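Local coordinates for protein Pyrsv_gp04 (Pyrobaculum spherical virus, PDB 2VXZ) that is of unknown function but carries a winged-helix-like fold of the helix-turn-helix class and probably acts as a viral transcriptional regulator, at residues K25-I30 / V62-C66. Sequence-based numbering, arbitrary orientation.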
loop_
_atom_site.group_PDB
_atom_site.type_symbol
_atom_site.label_atom_id
_atom_site.label_comp_id
_atom_site.label_asym_id
_atom_site.label_seq_id
_atom_site.Cartn_x
_atom_site.Cartn_y
_atom_site.Cartn_z
ATOM N N LYS A 25 4.933 -4.716 1.139
ATOM C CA LYS A 25 4.080 -4.495 2.286
ATOM C C LYS A 25 4.539 -3.272 3.025
ATOM O O LYS A 25 5.724 -2.940 3.006
ATOM C CB LYS A 25 4.134 -5.710 3.207
ATOM C CG LYS A 25 3.680 -6.976 2.504
ATOM C CD LYS A 25 3.612 -8.160 3.427
ATOM C CE LYS A 25 2.752 -9.262 2.840
ATOM N NZ LYS A 25 3.149 -9.636 1.456
ATOM N N THR A 26 3.604 -2.608 3.694
ATOM C CA THR A 26 3.962 -1.513 4.586
ATOM C C THR A 26 4.596 -2.072 5.857
ATOM O O THR A 26 4.326 -3.206 6.244
ATOM C CB THR A 26 2.749 -0.678 4.988
ATOM O OG1 THR A 26 1.872 -1.457 5.824
ATOM C CG2 THR A 26 2.006 -0.199 3.744
ATOM N N THR A 27 5.426 -1.261 6.504
ATOM C CA THR A 27 5.967 -1.599 7.809
ATOM C C THR A 27 4.845 -1.924 8.801
ATOM O O THR A 27 4.979 -2.850 9.604
ATOM C CB THR A 27 6.875 -0.464 8.344
ATOM O OG1 THR A 27 7.909 -0.209 7.385
ATOM C CG2 THR A 27 7.501 -0.846 9.680
ATOM N N SER A 28 3.727 -1.195 8.743
ATOM C CA SER A 28 2.608 -1.498 9.641
ATOM C C SER A 28 2.069 -2.916 9.466
ATOM O O SER A 28 1.743 -3.575 10.450
ATOM C CB SER A 28 1.467 -0.485 9.507
ATOM O OG SER A 28 1.043 -0.386 8.169
ATOM N N LEU A 29 1.982 -3.388 8.226
ATOM C CA LEU A 29 1.497 -4.740 7.993
ATOM C C LEU A 29 2.520 -5.759 8.476
ATOM O O LEU A 29 2.157 -6.752 9.120
ATOM C CB LEU A 29 1.175 -4.970 6.521
ATOM C CG LEU A 29 0.578 -6.334 6.178
ATOM C CD1 LEU A 29 -0.668 -6.652 7.012
ATOM C CD2 LEU A 29 0.256 -6.413 4.682
ATOM N N ILE A 30 3.797 -5.507 8.180
ATOM C CA ILE A 30 4.885 -6.375 8.679
ATOM C C ILE A 30 4.862 -6.487 10.203
ATOM O O ILE A 30 4.910 -7.589 10.751
ATOM C CB ILE A 30 6.280 -5.868 8.168
ATOM C CG1 ILE A 30 6.343 -5.998 6.650
ATOM C CG2 ILE A 30 7.436 -6.663 8.818
ATOM C CD1 ILE A 30 7.420 -5.162 5.973
ATOM N N VAL A 62 3.074 6.724 4.079
ATOM C CA VAL A 62 3.537 5.375 4.439
ATOM C C VAL A 62 4.755 5.026 3.591
ATOM O O VAL A 62 4.987 5.622 2.541
ATOM C CB VAL A 62 2.460 4.264 4.221
ATOM C CG1 VAL A 62 1.068 4.730 4.641
ATOM C CG2 VAL A 62 2.441 3.792 2.777
ATOM N N ALA A 63 5.533 4.058 4.052
ATOM C CA ALA A 63 6.652 3.543 3.277
ATOM C C ALA A 63 6.323 2.113 2.867
ATOM O O ALA A 63 5.857 1.322 3.677
ATOM C CB ALA A 63 7.932 3.592 4.091
ATOM N N LEU A 64 6.530 1.789 1.598
ATOM C CA LEU A 64 6.377 0.408 1.156
ATOM C C LEU A 64 7.729 -0.271 1.191
ATOM O O LEU A 64 8.718 0.291 0.697
ATOM C CB LEU A 64 5.783 0.331 -0.253
ATOM C CG LEU A 64 4.276 0.572 -0.337
ATOM C CD1 LEU A 64 3.868 0.910 -1.753
ATOM C CD2 LEU A 64 3.497 -0.618 0.164
ATOM N N VAL A 65 7.768 -1.468 1.775
ATOM C CA VAL A 65 8.982 -2.294 1.814
ATOM C C VAL A 65 8.889 -3.318 0.696
ATOM O O VAL A 65 7.922 -4.075 0.633
ATOM C CB VAL A 65 9.140 -2.989 3.171
ATOM C CG1 VAL A 65 10.451 -3.798 3.232
ATOM C CG2 VAL A 65 9.078 -1.966 4.271
ATOM N N CYS A 66 9.895 -3.321 -0.183
ATOM C CA CYS A 66 9.878 -4.124 -1.403
ATOM C C CYS A 66 11.203 -4.880 -1.566
ATOM O O CYS A 66 12.255 -4.364 -1.190
ATOM C CB CYS A 66 9.659 -3.206 -2.620
ATOM S SG CYS A 66 8.561 -1.764 -2.362
HETATM O O HOH W 1 6.046 1.641 6.264
#
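Val65 lays its isopropyl group against Ile30 and Thr27 of the helix that starts at Thr27: Ile30 CD1 comes within 3.9 Å of Val65 CB, and Thr27 OG1 within 3.8 Å of Val65 CG2. Ile45 of helix 38-50 touches Val65 and Thr27 as well, so the strand is packed against two successive helices. Beneath this apolar patch the backbones of Lys25 and Val65 form an antiparallel hydrogen-bonded pair, with Lys25 N 3.1 Å from Val65 O and Val65 N 2.8 Å from Lys25 O, both bonds nearly straight. The short strand 25-26 thereby joins the edge of the hairpin made by 55-59 and 62-66. Three helices, 7-20, 27-34 and 38-50, with this strand between the first two and the hairpin after the third, give the topology of a winged helix-turn-helix domain, in which the hairpin is the wing, consistent with a regulatory role. Past Thr26 the chain turns into the helix, and a water bridges the backbones: Thr27 N donates to water 1 at 3.0 Å, which in turn donates to Ala63 O at 2.6 Å. The same carbonyl receives a CA-H...O contact from Thr26, its O lying 3.5 Å from Thr26 CA. Thr26 occupies the N-cap position; its OG1 shares a 2.7 Å hydrogen bond with Ser28 OG, while its CG2 methyl meets Leu64 CD2 at 3.9 Å. The CA-to-CB bond of Cys66 points away from 25-30, and its side chain meets Cys24, its disulfide partner. The Lys25 side chain lies on the same face of the sheet as Val65, and its NZ forms a salt bridge with Asp22.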